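Local atomic coordinates of amine oxidase domain-containing protein (Pyrococcus furiosus, PDB entry 3NRN), a protein that binds adenosine monophosphate and is probably an oxidoreductase related to flavin-containing amine oxidases, though its substrate is unknown. Residues S267-R281 with I340-Y352. Sequence-based numbering, arbitrary orientation.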
loop_
_atom_site.group_PDB
_atom_site.type_symbol
_atom_site.label_atom_id
_atom_site.label_comp_id
_atom_site.label_asym_id
_atom_site.label_seq_id
_atom_site.Cartn_x
_atom_site.Cartn_y
_atom_site.Cartn_z
ATOM N N SER A 267 -7.435 9.782 3.257
ATOM C CA SER A 267 -6.494 10.211 4.286
ATOM C C SER A 267 -5.184 10.580 3.604
ATOM O O SER A 267 -4.480 9.708 3.091
ATOM C CB SER A 267 -6.252 9.081 5.294
ATOM O OG SER A 267 -7.444 8.743 5.988
ATOM N N GLU A 268 -4.862 11.871 3.591
ATOM C CA GLU A 268 -3.640 12.342 2.954
ATOM C C GLU A 268 -2.361 12.012 3.708
ATOM O O GLU A 268 -2.366 11.776 4.918
ATOM C CB GLU A 268 -3.691 13.854 2.729
ATOM C CG GLU A 268 -4.454 14.290 1.493
ATOM C CD GLU A 268 -5.866 14.725 1.808
ATOM O OE1 GLU A 268 -6.029 15.633 2.655
ATOM O OE2 GLU A 268 -6.811 14.168 1.211
ATOM N N GLY A 269 -1.260 12.011 2.965
ATOM C CA GLY A 269 0.040 11.733 3.541
ATOM C C GLY A 269 1.109 12.547 2.834
ATOM O O GLY A 269 0.909 13.031 1.718
ATOM N N ILE A 270 2.249 12.713 3.490
ATOM C CA ILE A 270 3.342 13.457 2.904
ATOM C C ILE A 270 4.582 12.588 2.927
ATOM O O ILE A 270 4.877 11.933 3.928
ATOM C CB ILE A 270 3.620 14.788 3.667
ATOM C CG1 ILE A 270 2.399 15.709 3.567
ATOM C CG2 ILE A 270 4.843 15.486 3.075
ATOM C CD1 ILE A 270 2.617 17.111 4.102
ATOM N N LYS A 271 5.288 12.571 1.803
ATOM C CA LYS A 271 6.510 11.798 1.665
ATOM C C LYS A 271 7.693 12.743 1.534
ATOM O O LYS A 271 7.646 13.715 0.782
ATOM C CB LYS A 271 6.434 10.902 0.431
ATOM C CG LYS A 271 6.010 9.471 0.720
ATOM C CD LYS A 271 5.671 8.729 -0.562
ATOM C CE LYS A 271 6.816 8.765 -1.568
ATOM N NZ LYS A 271 6.356 8.256 -2.895
ATOM N N PHE A 272 8.748 12.453 2.281
ATOM C CA PHE A 272 9.954 13.263 2.255
ATOM C C PHE A 272 11.093 12.445 1.671
ATOM O O PHE A 272 11.440 11.386 2.186
ATOM C CB PHE A 272 10.309 13.719 3.675
ATOM C CG PHE A 272 9.307 14.668 4.269
ATOM C CD1 PHE A 272 9.449 16.041 4.104
ATOM C CD2 PHE A 272 8.194 14.188 4.957
ATOM C CE1 PHE A 272 8.499 16.926 4.616
ATOM C CE2 PHE A 272 7.238 15.064 5.471
ATOM C CZ PHE A 272 7.391 16.435 5.300
ATOM N N ASN A 273 11.662 12.936 0.581
ATOM C CA ASN A 273 12.778 12.260 -0.065
ATOM C C ASN A 273 14.016 13.066 0.331
ATOM O O ASN A 273 14.153 14.223 -0.057
ATOM C CB ASN A 273 12.571 12.269 -1.580
ATOM C CG ASN A 273 11.266 11.587 -1.996
ATOM O OD1 ASN A 273 11.172 10.363 -2.004
ATOM N ND2 ASN A 273 10.254 12.384 -2.327
ATOM N N LEU A 274 14.900 12.450 1.111
ATOM C CA LEU A 274 16.100 13.119 1.614
ATOM C C LEU A 274 17.403 12.520 1.090
ATOM O O LEU A 274 17.616 11.312 1.170
ATOM C CB LEU A 274 16.098 13.062 3.148
ATOM C CG LEU A 274 17.161 13.838 3.929
ATOM C CD1 LEU A 274 16.863 15.329 3.853
ATOM C CD2 LEU A 274 17.163 13.379 5.384
ATOM N N ALA A 275 18.276 13.374 0.564
ATOM C CA ALA A 275 19.565 12.924 0.037
ATOM C C ALA A 275 20.665 13.141 1.072
ATOM O O ALA A 275 21.198 14.242 1.203
ATOM C CB ALA A 275 19.896 13.678 -1.245
ATOM N N VAL A 276 20.996 12.086 1.808
ATOM C CA VAL A 276 22.027 12.163 2.831
ATOM C C VAL A 276 23.379 11.720 2.267
ATOM O O VAL A 276 23.512 10.627 1.715
ATOM C CB VAL A 276 21.665 11.289 4.061
ATOM C CG1 VAL A 276 20.278 11.659 4.575
ATOM C CG2 VAL A 276 21.708 9.821 3.694
ATOM N N PRO A 277 24.399 12.584 2.382
ATOM C CA PRO A 277 25.741 12.276 1.881
ATOM C C PRO A 277 26.413 11.133 2.636
ATOM O O PRO A 277 26.284 11.023 3.856
ATOM C CB PRO A 277 26.489 13.595 2.068
ATOM C CG PRO A 277 25.405 14.624 1.958
ATOM C CD PRO A 277 24.299 14.003 2.768
ATOM N N GLY A 278 27.120 10.275 1.907
ATOM C CA GLY A 278 27.826 9.186 2.556
ATOM C C GLY A 278 27.270 7.782 2.426
ATOM O O GLY A 278 26.580 7.448 1.464
ATOM N N GLU A 279 27.590 6.961 3.421
ATOM C CA GLU A 279 27.172 5.566 3.474
ATOM C C GLU A 279 25.801 5.393 4.120
ATOM O O GLU A 279 25.330 6.272 4.841
ATOM C CB GLU A 279 28.207 4.755 4.262
ATOM C CG GLU A 279 29.592 4.736 3.637
ATOM C CD GLU A 279 29.620 4.010 2.307
ATOM O OE1 GLU A 279 29.346 2.789 2.290
ATOM O OE2 GLU A 279 29.914 4.658 1.279
ATOM N N PRO A 280 25.147 4.244 3.876
ATOM C CA PRO A 280 23.826 3.988 4.454
ATOM C C PRO A 280 23.850 4.229 5.957
ATOM O O PRO A 280 24.761 3.776 6.649
ATOM C CB PRO A 280 23.566 2.527 4.092
ATOM C CG PRO A 280 24.947 1.948 3.983
ATOM C CD PRO A 280 25.674 3.029 3.233
ATOM N N ARG A 281 22.843 4.939 6.454
ATOM C CA ARG A 281 22.762 5.272 7.868
ATOM C C ARG A 281 21.915 4.315 8.698
ATOM O O ARG A 281 22.067 4.249 9.916
ATOM C CB ARG A 281 22.220 6.697 8.037
ATOM C CG ARG A 281 23.019 7.777 7.316
ATOM C CD ARG A 281 24.472 7.802 7.775
ATOM N NE ARG A 281 25.268 8.796 7.054
ATOM C CZ ARG A 281 25.237 10.105 7.290
ATOM N NH1 ARG A 281 24.448 10.597 8.239
ATOM N NH2 ARG A 281 25.994 10.924 6.571
ATOM N N ILE A 340 17.495 14.995 12.759
ATOM C CA ILE A 340 17.920 13.595 12.746
ATOM C C ILE A 340 19.102 13.394 11.809
ATOM O O ILE A 340 20.025 12.640 12.118
ATOM C CB ILE A 340 16.776 12.655 12.295
ATOM C CG1 ILE A 340 15.574 12.813 13.228
ATOM C CG2 ILE A 340 17.256 11.209 12.298
ATOM C CD1 ILE A 340 14.360 12.006 12.809
ATOM N N PHE A 341 19.049 14.069 10.662
ATOM C CA PHE A 341 20.094 14.004 9.641
ATOM C C PHE A 341 20.611 15.413 9.353
ATOM O O PHE A 341 20.133 16.081 8.434
ATOM C CB PHE A 341 19.543 13.411 8.343
ATOM C CG PHE A 341 19.101 11.986 8.461
ATOM C CD1 PHE A 341 20.036 10.958 8.559
ATOM C CD2 PHE A 341 17.748 11.664 8.461
ATOM C CE1 PHE A 341 19.629 9.632 8.651
ATOM C CE2 PHE A 341 17.330 10.342 8.554
ATOM C CZ PHE A 341 18.273 9.321 8.649
ATOM N N PRO A 342 21.598 15.880 10.134
ATOM C CA PRO A 342 22.177 17.214 9.960
ATOM C C PRO A 342 22.698 17.487 8.550
ATOM O O PRO A 342 22.509 18.579 8.012
ATOM C CB PRO A 342 23.293 17.240 11.002
ATOM C CG PRO A 342 22.737 16.381 12.096
ATOM C CD PRO A 342 22.178 15.212 11.313
ATOM N N GLU A 343 23.344 16.491 7.951
ATOM C CA GLU A 343 23.908 16.645 6.614
ATOM C C GLU A 343 22.924 16.375 5.480
ATOM O O GLU A 343 23.278 16.494 4.307
ATOM C CB GLU A 343 25.124 15.728 6.455
ATOM C CG GLU A 343 26.144 15.856 7.577
ATOM C CD GLU A 343 26.573 17.292 7.816
ATOM O OE1 GLU A 343 27.165 17.905 6.900
ATOM O OE2 GLU A 343 26.313 17.810 8.923
ATOM N N GLY A 344 21.690 16.024 5.824
ATOM C CA GLY A 344 20.699 15.736 4.798
ATOM C C GLY A 344 20.220 16.932 3.998
ATOM O O GLY A 344 19.981 18.003 4.550
ATOM N N GLU A 345 20.071 16.751 2.687
ATOM C CA GLU A 345 19.602 17.825 1.819
ATOM C C GLU A 345 18.303 17.477 1.094
ATOM O O GLU A 345 18.273 16.609 0.224
ATOM C CB GLU A 345 20.695 18.206 0.815
ATOM C CG GLU A 345 21.692 17.099 0.511
ATOM C CD GLU A 345 23.012 17.639 -0.021
ATOM O OE1 GLU A 345 23.938 16.838 -0.263
ATOM O OE2 GLU A 345 23.126 18.869 -0.192
ATOM N N PRO A 346 17.207 18.163 1.453
ATOM C CA PRO A 346 15.872 17.971 0.877
ATOM C C PRO A 346 15.856 17.841 -0.643
ATOM O O PRO A 346 16.348 18.716 -1.353
ATOM C CB PRO A 346 15.115 19.206 1.355
ATOM C CG PRO A 346 15.715 19.449 2.704
ATOM C CD PRO A 346 17.193 19.255 2.446
ATOM N N LEU A 347 15.286 16.742 -1.132
ATOM C CA LEU A 347 15.192 16.496 -2.570
ATOM C C LEU A 347 13.800 16.821 -3.090
ATOM O O LEU A 347 13.648 17.497 -4.106
ATOM C CB LEU A 347 15.498 15.032 -2.892
ATOM C CG LEU A 347 16.939 14.528 -2.906
ATOM C CD1 LEU A 347 16.937 13.033 -3.191
ATOM C CD2 LEU A 347 17.737 15.265 -3.967
ATOM N N LEU A 348 12.785 16.328 -2.386
ATOM C CA LEU A 348 11.407 16.545 -2.793
ATOM C C LEU A 348 10.418 16.032 -1.752
ATOM O O LEU A 348 10.620 14.978 -1.142
ATOM C CB LEU A 348 11.147 15.832 -4.123
ATOM C CG LEU A 348 9.734 15.852 -4.704
ATOM C CD1 LEU A 348 9.482 17.184 -5.394
ATOM C CD2 LEU A 348 9.578 14.712 -5.700
ATOM N N ALA A 349 9.350 16.796 -1.553
ATOM C CA ALA A 349 8.301 16.419 -0.622
ATOM C C ALA A 349 7.118 16.105 -1.523
ATOM O O ALA A 349 6.757 16.911 -2.376
ATOM C CB ALA A 349 7.969 17.577 0.305
ATOM N N GLN A 350 6.532 14.927 -1.358
ATOM C CA GLN A 350 5.395 14.545 -2.184
ATOM C C GLN A 350 4.133 14.409 -1.350
ATOM O O GLN A 350 4.127 13.725 -0.323
ATOM C CB GLN A 350 5.679 13.220 -2.896
ATOM C CG GLN A 350 6.688 13.306 -4.026
ATOM C CD GLN A 350 7.211 11.936 -4.426
ATOM O OE1 GLN A 350 7.871 11.262 -3.637
ATOM N NE2 GLN A 350 6.915 11.520 -5.648
ATOM N N VAL A 351 3.069 15.068 -1.799
ATOM C CA VAL A 351 1.783 15.019 -1.114
ATOM C C VAL A 351 0.892 14.000 -1.812
ATOM O O VAL A 351 0.676 14.081 -3.020
ATOM C CB VAL A 351 1.068 16.390 -1.145
ATOM C CG1 VAL A 351 -0.246 16.307 -0.374
ATOM C CG2 VAL A 351 1.961 17.461 -0.552
ATOM N N TYR A 352 0.370 13.045 -1.049
ATOM C CA TYR A 352 -0.491 12.011 -1.612
ATOM C C TYR A 352 -1.830 11.924 -0.895
ATOM O O TYR A 352 -1.898 12.058 0.326
ATOM C CB TYR A 352 0.213 10.657 -1.552
ATOM C CG TYR A 352 1.395 10.537 -2.488
ATOM C CD1 TYR A 352 1.224 10.612 -3.872
ATOM C CD2 TYR A 352 2.685 10.335 -1.996
ATOM C CE1 TYR A 352 2.305 10.489 -4.743
ATOM C CE2 TYR A 352 3.777 10.208 -2.861
ATOM C CZ TYR A 352 3.577 10.287 -4.230
ATOM O OH TYR A 352 4.649 10.164 -5.087
HETATM O O HOH W 1 23.309 13.666 8.815
#
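A classic beta bulge interrupts the antiparallel pairing of strands 269-277 and 345-351: two residues, Leu347 and Leu348, stand opposite the single Asn273. Asn273 O takes Leu347 N at 3.0 Å and, weakly, Leu348 N. The amide of Asn273 suits this place because ND2 gives two hydrogens, one to Leu348 O and one to Gln350 OE1, each at 2.9 Å. Gln350 OE1 lies near the Asn273 amide plane, but ND2 sits above the Gln350 carbonyl plane, the two amides being turned 55° apart. Leu348 O also accepts the backbone N of Asn273, so two donors of one residue grip it. The same face carries Lys271, whose chain bends at chi3 (55°) and brings NZ within 3.2 Å of Tyr352 CE2, obliquely to the ring; Ser50 O and Gly52 O hold the ammonium. Beyond the bulge, Ala275 is small enough to admit Leu347, whose CG lies a tight 3.5 Å from Ala275 CB. On the other face, Leu274 bridges the strand and the type I turn 341-344: CD2 touches Phe341 CD2 at 3.6 Å, while CD1 lies over the backbone of Gly344 and Glu345. Helix 326-340 packs on this face through Trp334, which meets Phe272 edge-to-face. Strand 345-351 is the outermost strand of the chain's mixed sheet, joined to 269-277 as a bulged antiparallel pair.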